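Local coordinates for protein pid-3 (Caenorhabditis elegans, PDB 7OCX) that pairs through its RNA recognition motif domain with TOFU-6 in the PETISCO complex, which takes part in piRNA biogenesis, at residues I29-G40 and V51-A62. Sequence-based numbering, arbitrary orientation.
Sequences IAQLLTPYRVNG and VALENKFQVYQA
I29 and L33, four residues apart, rest on V51, with L33 CD1 meeting V51 CG1 tip to tip at 3.8 Å; this sets helix 26-32 and the loop after it against strand 48-53. Y36 follows. A chi1 of -59° keeps its CG beside the backbone N and directs the ring at helix 56-66: Q58 O and A62 N sit over one face toward the rim, P35 CD over the other, and OH passes Q61 CB at 3.2 Å to hydrogen-bond D65. With an alanine here, the space between P35 and the helix would probably open up and D65 would lose its hydroxyl partner. R37 N donates to Q58 OE1 (2.8 Å), lying in the plane of that side-chain amide and tying the loop to the first turn of the helix. The extended R37 chain crosses E54, its NE forming a long salt bridge with E54 OE1 (3.5 Å) while bonding N39 OD1; NH1 reaches M23 O of the second copy of this protein. V38 packs its CG2 on L53 CD2 at 3.7 Å, on the sheet face turned to the helices. N39 and G40 both face A52 in a classic bulge: N39 N donates to A52 O (2.8 Å), G40 N does so weakly, and A52 N returns a bond to G40 O. N39 ND2 meets E54 OE1 at 2.8 Å, nearly straight (170°), and a water links the same amide to L53 O. In this RRM fold, therefore, L33 and Y36 bridge A62 to V51 and L53, while the N39 amide, gripped at both ends by R37 and E54, has its flip fixed.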
loop_
_atom_site.group_PDB
_atom_site.type_symbol
_atom_site.label_atom_id
_atom_site.label_comp_id
_atom_site.label_asym_id
_atom_site.label_seq_id
_atom_site.Cartn_x
_atom_site.Cartn_y
_atom_site.Cartn_z
ATOM N N ILE B 29 6.814 3.795 -2.513
ATOM C CA ILE B 29 7.649 2.739 -1.942
ATOM C C ILE B 29 7.034 2.254 -0.639
ATOM O O ILE B 29 6.920 1.048 -0.398
ATOM C CB ILE B 29 9.089 3.254 -1.760
ATOM C CG1 ILE B 29 9.722 3.577 -3.122
ATOM C CG2 ILE B 29 9.931 2.228 -0.982
ATOM C CD1 ILE B 29 10.975 4.370 -3.022
ATOM N N ALA B 30 6.551 3.178 0.196
ATOM C CA ALA B 30 5.858 2.759 1.414
ATOM C C ALA B 30 4.629 1.915 1.100
ATOM O O ALA B 30 4.317 0.959 1.831
ATOM C CB ALA B 30 5.495 3.983 2.250
ATOM N N GLN B 31 3.890 2.266 0.036
ATOM C CA GLN B 31 2.712 1.503 -0.349
ATOM C C GLN B 31 3.075 0.066 -0.734
ATOM O O GLN B 31 2.296 -0.863 -0.478
ATOM C CB GLN B 31 1.961 2.223 -1.478
ATOM C CG GLN B 31 1.309 3.560 -1.025
ATOM C CD GLN B 31 0.688 4.317 -2.188
ATOM O OE1 GLN B 31 1.296 4.423 -3.251
ATOM N NE2 GLN B 31 -0.465 4.943 -1.958
ATOM N N LEU B 32 4.243 -0.144 -1.341
ATOM C CA LEU B 32 4.689 -1.505 -1.657
ATOM C C LEU B 32 4.819 -2.373 -0.404
ATOM O O LEU B 32 4.670 -3.609 -0.466
ATOM C CB LEU B 32 6.031 -1.480 -2.380
ATOM C CG LEU B 32 6.138 -0.825 -3.760
ATOM C CD1 LEU B 32 7.607 -0.800 -4.191
ATOM C CD2 LEU B 32 5.255 -1.583 -4.704
ATOM N N LEU B 33 5.107 -1.744 0.738
ATOM C CA LEU B 33 5.396 -2.434 1.984
ATOM C C LEU B 33 4.209 -2.524 2.926
ATOM O O LEU B 33 4.385 -2.972 4.074
ATOM C CB LEU B 33 6.562 -1.734 2.700
ATOM C CG LEU B 33 7.864 -1.762 1.919
ATOM C CD1 LEU B 33 8.898 -0.792 2.505
ATOM C CD2 LEU B 33 8.507 -3.171 1.883
ATOM N N THR B 34 3.027 -2.103 2.492
ATOM C CA THR B 34 1.815 -2.294 3.272
ATOM C C THR B 34 1.724 -3.741 3.731
ATOM O O THR B 34 1.882 -4.653 2.907
ATOM C CB THR B 34 0.584 -1.960 2.433
ATOM O OG1 THR B 34 0.740 -0.624 1.972
ATOM C CG2 THR B 34 -0.698 -2.067 3.252
ATOM N N PRO B 35 1.415 -3.996 5.015
ATOM C CA PRO B 35 0.987 -3.041 6.058
ATOM C C PRO B 35 2.072 -2.608 7.056
ATOM O O PRO B 35 1.729 -2.020 8.065
ATOM C CB PRO B 35 -0.097 -3.840 6.791
ATOM C CG PRO B 35 0.466 -5.249 6.787
ATOM C CD PRO B 35 1.232 -5.389 5.463
ATOM N N TYR B 36 3.344 -2.906 6.795
ATOM C CA TYR B 36 4.395 -2.675 7.780
ATOM C C TYR B 36 4.643 -1.190 8.002
ATOM O O TYR B 36 4.448 -0.355 7.109
ATOM C CB TYR B 36 5.690 -3.408 7.362
ATOM C CG TYR B 36 5.407 -4.879 7.244
ATOM C CD1 TYR B 36 5.217 -5.656 8.388
ATOM C CD2 TYR B 36 5.264 -5.498 6.004
ATOM C CE1 TYR B 36 4.909 -6.989 8.308
ATOM C CE2 TYR B 36 4.955 -6.835 5.917
ATOM C CZ TYR B 36 4.776 -7.577 7.076
ATOM O OH TYR B 36 4.465 -8.908 7.014
ATOM N N ARG B 37 5.031 -0.859 9.236
ATOM C CA ARG B 37 5.205 0.535 9.605
ATOM C C ARG B 37 6.543 1.042 9.087
ATOM O O ARG B 37 7.606 0.534 9.470
ATOM C CB ARG B 37 5.132 0.769 11.112
ATOM C CG ARG B 37 5.381 2.255 11.419
ATOM C CD ARG B 37 5.177 2.627 12.864
ATOM N NE ARG B 37 5.500 4.020 13.160
ATOM C CZ ARG B 37 4.621 5.006 13.262
ATOM N NH1 ARG B 37 3.338 4.816 13.020
ATOM N NH2 ARG B 37 5.036 6.206 13.647
ATOM N N VAL B 38 6.475 2.078 8.260
ATOM C CA VAL B 38 7.628 2.725 7.650
ATOM C C VAL B 38 7.877 4.035 8.379
ATOM O O VAL B 38 6.993 4.898 8.439
ATOM C CB VAL B 38 7.389 2.987 6.153
ATOM C CG1 VAL B 38 8.589 3.715 5.568
ATOM C CG2 VAL B 38 7.093 1.724 5.416
ATOM N N ASN B 39 9.085 4.210 8.895
ATOM C CA ASN B 39 9.469 5.430 9.586
ATOM C C ASN B 39 10.405 6.314 8.789
ATOM O O ASN B 39 10.610 7.474 9.158
ATOM C CB ASN B 39 10.137 5.087 10.908
ATOM C CG ASN B 39 9.172 4.520 11.887
ATOM O OD1 ASN B 39 8.011 4.943 11.939
ATOM N ND2 ASN B 39 9.616 3.547 12.662
ATOM N N GLY B 40 10.995 5.806 7.724
ATOM C CA GLY B 40 11.869 6.649 6.941
ATOM C C GLY B 40 12.271 5.944 5.674
ATOM O O GLY B 40 12.347 4.718 5.647
ATOM N N VAL B 51 15.016 1.447 3.552
ATOM C CA VAL B 51 13.785 1.749 4.283
ATOM C C VAL B 51 13.990 1.391 5.740
ATOM O O VAL B 51 14.485 0.304 6.045
ATOM C CB VAL B 51 12.578 0.975 3.715
ATOM C CG1 VAL B 51 11.345 1.233 4.541
ATOM C CG2 VAL B 51 12.412 1.310 2.264
ATOM N N ALA B 52 13.593 2.285 6.635
ATOM C CA ALA B 52 13.559 1.982 8.060
ATOM C C ALA B 52 12.123 1.623 8.427
ATOM O O ALA B 52 11.212 2.432 8.235
ATOM C CB ALA B 52 14.068 3.157 8.890
ATOM N N LEU B 53 11.921 0.391 8.875
ATOM C CA LEU B 53 10.660 -0.081 9.413
ATOM C C LEU B 53 10.710 0.024 10.928
ATOM O O LEU B 53 11.730 0.371 11.516
ATOM C CB LEU B 53 10.367 -1.508 8.956
ATOM C CG LEU B 53 10.264 -1.858 7.470
ATOM C CD1 LEU B 53 9.926 -3.315 7.339
ATOM C CD2 LEU B 53 9.196 -0.987 6.819
ATOM N N GLU B 54 9.609 -0.315 11.579
ATOM C CA GLU B 54 9.513 -0.088 13.019
ATOM C C GLU B 54 10.523 -0.933 13.802
ATOM O O GLU B 54 11.097 -0.463 14.791
ATOM C CB GLU B 54 8.077 -0.391 13.467
ATOM C CG GLU B 54 7.755 -0.190 14.942
ATOM C CD GLU B 54 8.017 1.216 15.421
ATOM O OE1 GLU B 54 8.130 2.132 14.573
ATOM O OE2 GLU B 54 8.093 1.412 16.656
ATOM N N ASN B 55 10.754 -2.176 13.382
ATOM C CA ASN B 55 11.623 -3.059 14.158
ATOM C C ASN B 55 12.033 -4.259 13.317
ATOM O O ASN B 55 11.594 -4.436 12.172
ATOM C CB ASN B 55 10.926 -3.494 15.462
ATOM C CG ASN B 55 9.634 -4.272 15.208
ATOM O OD1 ASN B 55 9.612 -5.213 14.412
ATOM N ND2 ASN B 55 8.542 -3.856 15.867
ATOM N N LYS B 56 12.879 -5.096 13.917
ATOM C CA LYS B 56 13.498 -6.195 13.195
ATOM C C LYS B 56 12.486 -7.271 12.838
ATOM O O LYS B 56 12.682 -8.004 11.865
ATOM C CB LYS B 56 14.626 -6.793 14.031
ATOM C CG LYS B 56 14.175 -7.306 15.393
ATOM C CD LYS B 56 15.329 -7.749 16.294
ATOM C CE LYS B 56 14.826 -8.278 17.641
ATOM N NZ LYS B 56 15.941 -8.622 18.567
ATOM N N PHE B 57 11.397 -7.384 13.594
ATOM C CA PHE B 57 10.383 -8.380 13.240
ATOM C C PHE B 57 9.658 -7.989 11.975
ATOM O O PHE B 57 9.369 -8.844 11.131
ATOM C CB PHE B 57 9.387 -8.554 14.368
ATOM C CG PHE B 57 10.034 -8.881 15.657
ATOM C CD1 PHE B 57 10.511 -10.152 15.891
ATOM C CD2 PHE B 57 10.205 -7.912 16.613
ATOM C CE1 PHE B 57 11.124 -10.452 17.070
ATOM C CE2 PHE B 57 10.817 -8.203 17.795
ATOM C CZ PHE B 57 11.280 -9.487 18.027
ATOM N N GLN B 58 9.356 -6.701 11.830
ATOM C CA GLN B 58 8.737 -6.220 10.615
ATOM C C GLN B 58 9.697 -6.328 9.433
ATOM O O GLN B 58 9.280 -6.704 8.329
ATOM C CB GLN B 58 8.200 -4.803 10.836
ATOM C CG GLN B 58 7.098 -4.783 11.910
ATOM C CD GLN B 58 6.247 -3.527 11.870
ATOM O OE1 GLN B 58 6.060 -2.943 10.803
ATOM N NE2 GLN B 58 5.725 -3.108 13.024
ATOM N N VAL B 59 10.989 -6.082 9.648
ATOM C CA VAL B 59 11.950 -6.320 8.570
ATOM C C VAL B 59 11.909 -7.778 8.145
ATOM O O VAL B 59 11.825 -8.095 6.957
ATOM C CB VAL B 59 13.366 -5.917 9.007
ATOM C CG1 VAL B 59 14.422 -6.383 7.993
ATOM C CG2 VAL B 59 13.475 -4.425 9.184
ATOM N N TYR B 60 11.956 -8.686 9.111
ATOM C CA TYR B 60 11.959 -10.104 8.773
ATOM C C TYR B 60 10.742 -10.478 7.929
ATOM O O TYR B 60 10.863 -11.182 6.915
ATOM C CB TYR B 60 12.010 -10.929 10.055
ATOM C CG TYR B 60 12.011 -12.417 9.833
ATOM C CD1 TYR B 60 13.190 -13.109 9.584
ATOM C CD2 TYR B 60 10.809 -13.129 9.815
ATOM C CE1 TYR B 60 13.180 -14.479 9.378
ATOM C CE2 TYR B 60 10.791 -14.485 9.598
ATOM C CZ TYR B 60 11.980 -15.161 9.371
ATOM O OH TYR B 60 11.982 -16.513 9.151
ATOM N N GLN B 61 9.559 -10.030 8.343
ATOM C CA GLN B 61 8.331 -10.372 7.622
ATOM C C GLN B 61 8.250 -9.693 6.257
ATOM O O GLN B 61 7.733 -10.284 5.296
ATOM C CB GLN B 61 7.112 -9.990 8.468
ATOM C CG GLN B 61 7.068 -10.753 9.794
ATOM C CD GLN B 61 6.012 -10.207 10.736
ATOM O OE1 GLN B 61 4.884 -10.689 10.768
ATOM N NE2 GLN B 61 6.401 -9.230 11.536
ATOM N N ALA B 62 8.747 -8.459 6.148
ATOM C CA ALA B 62 8.725 -7.776 4.859
ATOM C C ALA B 62 9.614 -8.487 3.853
ATOM O O ALA B 62 9.260 -8.605 2.680
ATOM C CB ALA B 62 9.165 -6.316 5.009
HETATM O O HOH W 1 12.483 2.719 12.594
#